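Local coordinates for sensor protein TorS (Vibrio parahaemolyticus, PDB 3O1I), which probably acts as a membrane-bound histidine kinase that autophosphorylates in a phosphorelay, its sensor domain being seen here bound to the periplasmic protein TorT, at residues I202-V207 against Q221-L226. Numbering follows the deposited sequence.
Sequences IMKRRV and QLLTEL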
ATOM      1  N   ILE B 202      -7.993   4.779  12.535  1.00 36.37           N
ATOM      2  CA  ILE B 202      -7.057   5.845  12.260  1.00 34.32           C
ATOM      3  C   ILE B 202      -7.562   6.775  11.146  1.00 36.29           C
ATOM      4  O   ILE B 202      -7.546   8.007  11.311  1.00 33.64           O
ATOM      5  CB  ILE B 202      -5.699   5.275  11.872  1.00 28.88           C
ATOM      6  CG1 ILE B 202      -5.083   4.609  13.085  1.00 23.71           C
ATOM      7  CG2 ILE B 202      -4.795   6.379  11.352  1.00 29.10           C
ATOM      8  CD1 ILE B 202      -3.811   3.910  12.779  1.00 21.05           C
ATOM      9  N   MET B 203      -8.011   6.194  10.028  1.00 35.87           N
ATOM     10  CA  MET B 203      -8.502   6.997   8.917  1.00 36.45           C
ATOM     11  C   MET B 203      -9.729   7.790   9.312  1.00 36.19           C
ATOM     12  O   MET B 203      -9.827   8.973   9.020  1.00 33.92           O
ATOM     13  CB  MET B 203      -8.840   6.125   7.719  1.00 37.04           C
ATOM     14  CG  MET B 203      -7.655   5.683   6.912  1.00 40.48           C
ATOM     15  SD  MET B 203      -8.172   5.066   5.306  1.00 45.35           S
ATOM     16  CE  MET B 203      -8.258   6.654   4.375  1.00 44.39           C
ATOM     17  N   LYS B 204     -10.679   7.131   9.957  1.00 38.20           N
ATOM     18  CA  LYS B 204     -11.874   7.831  10.379  1.00 40.46           C
ATOM     19  C   LYS B 204     -11.387   9.066  11.116  1.00 42.06           C
ATOM     20  O   LYS B 204     -11.911  10.161  10.926  1.00 43.15           O
ATOM     21  CB  LYS B 204     -12.730   6.953  11.302  1.00 39.24           C
ATOM     22  CG  LYS B 204     -13.772   6.083  10.603  1.00 39.95           C
ATOM     23  CD  LYS B 204     -14.458   5.157  11.623  1.00 43.37           C
ATOM     24  CE  LYS B 204     -15.630   4.343  11.065  1.00 45.99           C
ATOM     25  NZ  LYS B 204     -16.921   5.109  10.977  1.00 51.13           N
ATOM     26  N   ARG B 205     -10.349   8.895  11.922  1.00 44.76           N
ATOM     27  CA  ARG B 205      -9.796  10.009  12.686  1.00 48.24           C
ATOM     28  C   ARG B 205      -9.119  11.056  11.807  1.00 48.25           C
ATOM     29  O   ARG B 205      -9.530  12.207  11.805  1.00 49.41           O
ATOM     30  CB  ARG B 205      -8.799   9.486  13.710  1.00 52.36           C
ATOM     31  CG  ARG B 205      -8.649  10.344  14.937  1.00 57.37           C
ATOM     32  CD  ARG B 205      -7.788   9.619  15.947  1.00 63.86           C
ATOM     33  NE  ARG B 205      -8.207   8.226  16.088  1.00 68.52           N
ATOM     34  CZ  ARG B 205      -7.658   7.362  16.939  1.00 71.22           C
ATOM     35  NH1 ARG B 205      -6.666   7.750  17.731  1.00 72.26           N
ATOM     36  NH2 ARG B 205      -8.097   6.109  17.002  1.00 72.81           N
ATOM     37  N   ARG B 206      -8.087  10.657  11.066  1.00 47.78           N
ATOM     38  CA  ARG B 206      -7.353  11.568  10.187  1.00 48.93           C
ATOM     39  C   ARG B 206      -8.218  12.372   9.226  1.00 51.17           C
ATOM     40  O   ARG B 206      -8.079  13.588   9.113  1.00 52.35           O
ATOM     41  CB  ARG B 206      -6.345  10.801   9.345  1.00 48.75           C
ATOM     42  CG  ARG B 206      -5.298  10.066  10.125  1.00 50.56           C
ATOM     43  CD  ARG B 206      -4.382  10.999  10.868  1.00 49.61           C
ATOM     44  NE  ARG B 206      -3.372  10.243  11.598  1.00 52.40           N
ATOM     45  CZ  ARG B 206      -2.500   9.411  11.036  1.00 53.77           C
ATOM     46  NH1 ARG B 206      -2.504   9.220   9.713  1.00 51.28           N
ATOM     47  NH2 ARG B 206      -1.633   8.758  11.803  1.00 53.18           N
ATOM     48  N   VAL B 207      -9.098  11.686   8.512  1.00 52.95           N
ATOM     49  CA  VAL B 207      -9.954  12.343   7.537  1.00 53.97           C
ATOM     50  C   VAL B 207     -10.792  13.470   8.142  1.00 54.86           C
ATOM     51  O   VAL B 207     -10.903  14.557   7.577  1.00 54.09           O
ATOM     52  CB  VAL B 207     -10.890  11.311   6.853  1.00 51.83           C
ATOM     53  CG1 VAL B 207     -11.987  10.858   7.814  1.00 51.25           C
ATOM     54  CG2 VAL B 207     -11.478  11.914   5.608  1.00 52.13           C
ATOM     55  N   GLN B 221     -18.113   9.089   4.623  1.00 39.94           N
ATOM     56  CA  GLN B 221     -19.225   8.241   4.222  1.00 42.56           C
ATOM     57  C   GLN B 221     -18.731   6.880   3.751  1.00 40.59           C
ATOM     58  O   GLN B 221     -19.346   5.859   4.044  1.00 40.02           O
ATOM     59  CB  GLN B 221     -20.028   8.915   3.111  1.00 46.92           C
ATOM     60  CG  GLN B 221     -21.487   9.178   3.471  1.00 56.25           C
ATOM     61  CD  GLN B 221     -21.982  10.517   2.928  1.00 62.15           C
ATOM     62  OE1 GLN B 221     -21.763  10.845   1.755  1.00 64.75           O
ATOM     63  NE2 GLN B 221     -22.653  11.297   3.779  1.00 62.28           N
ATOM     64  N   LEU B 222     -17.617   6.870   3.027  1.00 37.54           N
ATOM     65  CA  LEU B 222     -17.069   5.627   2.527  1.00 34.54           C
ATOM     66  C   LEU B 222     -16.556   4.784   3.692  1.00 34.38           C
ATOM     67  O   LEU B 222     -16.781   3.570   3.733  1.00 33.48           O
ATOM     68  CB  LEU B 222     -15.950   5.915   1.519  1.00 32.20           C
ATOM     69  CG  LEU B 222     -16.379   6.622   0.222  1.00 31.92           C
ATOM     70  CD1 LEU B 222     -15.218   7.378  -0.388  1.00 30.31           C
ATOM     71  CD2 LEU B 222     -16.940   5.598  -0.758  1.00 31.23           C
ATOM     72  N   LEU B 223     -15.887   5.416   4.653  1.00 32.74           N
ATOM     73  CA  LEU B 223     -15.354   4.667   5.796  1.00 33.56           C
ATOM     74  C   LEU B 223     -16.451   4.038   6.679  1.00 34.29           C
ATOM     75  O   LEU B 223     -16.254   2.990   7.291  1.00 37.31           O
ATOM     76  CB  LEU B 223     -14.471   5.570   6.653  1.00 31.57           C
ATOM     77  CG  LEU B 223     -13.190   6.125   6.014  1.00 29.73           C
ATOM     78  CD1 LEU B 223     -12.520   7.131   6.986  1.00 23.61           C
ATOM     79  CD2 LEU B 223     -12.256   4.972   5.654  1.00 22.26           C
ATOM     80  N   THR B 224     -17.605   4.683   6.732  1.00 32.47           N
ATOM     81  CA  THR B 224     -18.711   4.203   7.523  1.00 30.72           C
ATOM     82  C   THR B 224     -19.320   2.993   6.839  1.00 32.33           C
ATOM     83  O   THR B 224     -19.694   2.022   7.504  1.00 31.35           O
ATOM     84  CB  THR B 224     -19.769   5.285   7.659  1.00 31.84           C
ATOM     85  OG1 THR B 224     -19.221   6.396   8.375  1.00 32.90           O
ATOM     86  CG2 THR B 224     -20.981   4.745   8.407  1.00 33.42           C
ATOM     87  N   GLU B 225     -19.434   3.068   5.512  1.00 33.17           N
ATOM     88  CA  GLU B 225     -19.972   1.968   4.734  1.00 33.64           C
ATOM     89  C   GLU B 225     -19.014   0.792   4.834  1.00 32.80           C
ATOM     90  O   GLU B 225     -19.439  -0.354   4.928  1.00 33.03           O
ATOM     91  CB  GLU B 225     -20.153   2.353   3.258  1.00 38.46           C
ATOM     92  CG  GLU B 225     -21.409   3.148   2.946  1.00 44.29           C
ATOM     93  CD  GLU B 225     -22.638   2.603   3.655  1.00 50.07           C
ATOM     94  OE1 GLU B 225     -23.074   1.459   3.356  1.00 48.88           O
ATOM     95  OE2 GLU B 225     -23.164   3.331   4.528  1.00 54.00           O
ATOM     96  N   LEU B 226     -17.717   1.077   4.814  1.00 31.11           N
ATOM     97  CA  LEU B 226     -16.742   0.013   4.917  1.00 30.02           C
ATOM     98  C   LEU B 226     -16.758  -0.608   6.317  1.00 31.01           C
ATOM     99  O   LEU B 226     -16.652  -1.835   6.450  1.00 29.66           O
ATOM    100  CB  LEU B 226     -15.348   0.536   4.575  1.00 28.51           C
ATOM    101  CG  LEU B 226     -15.066   0.528   3.066  1.00 29.48           C
ATOM    102  CD1 LEU B 226     -13.963   1.520   2.715  1.00 25.24           C
ATOM    103  CD2 LEU B 226     -14.720  -0.894   2.642  1.00 27.35           C
TER
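Leu223 reaches across from its helix and packs against Met203, Lys204 and Val207, and most of the apolar contact depends on its two methyls. Leu223 CD1 lies 3.9 Å from Met203 CB and equally 3.9 Å from Val207 CG1, and the valine and leucine side chains meet tip to tip. The other branch, Leu223 CD2, faces the thioether, 4.1 Å from Met203 SD; here the two side chains cross at about a right angle. With CG anti to the carbonyl carbon (chi1 -64°) and the chain extended beyond it, Leu223 carries its forked end to the opposite backbone, where Leu223 CD1 rests 3.5 Å from Lys204 CA. Leucine suits a place that needs branching at the tip, methionine a flexible filler at a buried site, and valine a short β-branched wall. Met203 also packs on Leu169, Ala170 and Met173 of helix 142-180, while Leu223 touches Leu111 of helix 63-138, so the pair belongs to a larger apolar interior.

Lys204 closes the more exposed border. Its aliphatic part runs past Leu223 in the opposite direction, Lys204 CG standing 4.0 Å from Leu223 CB, and a bend at the last torsion (chi4 -81°) leaves the ammonium beside Thr224. Lysine fits here because its methylenes can cover leucine while the charged end stays at the more exposed side of the contact. At 3.7 Å, Lys204 NZ and Thr224 OG1 are merely near neighbours; the threonine hydroxyl is instead hydrogen-bonded to Ser220 O within its own helix.

No hydrogen bond joins the two segments. Their axes approach to 10.1 Å at 164°, the nearly antiparallel side-by-side packing of a helical hairpin, formed by helices 186-208 and 213-227 within the elongated all-helical sensor domain of TorS.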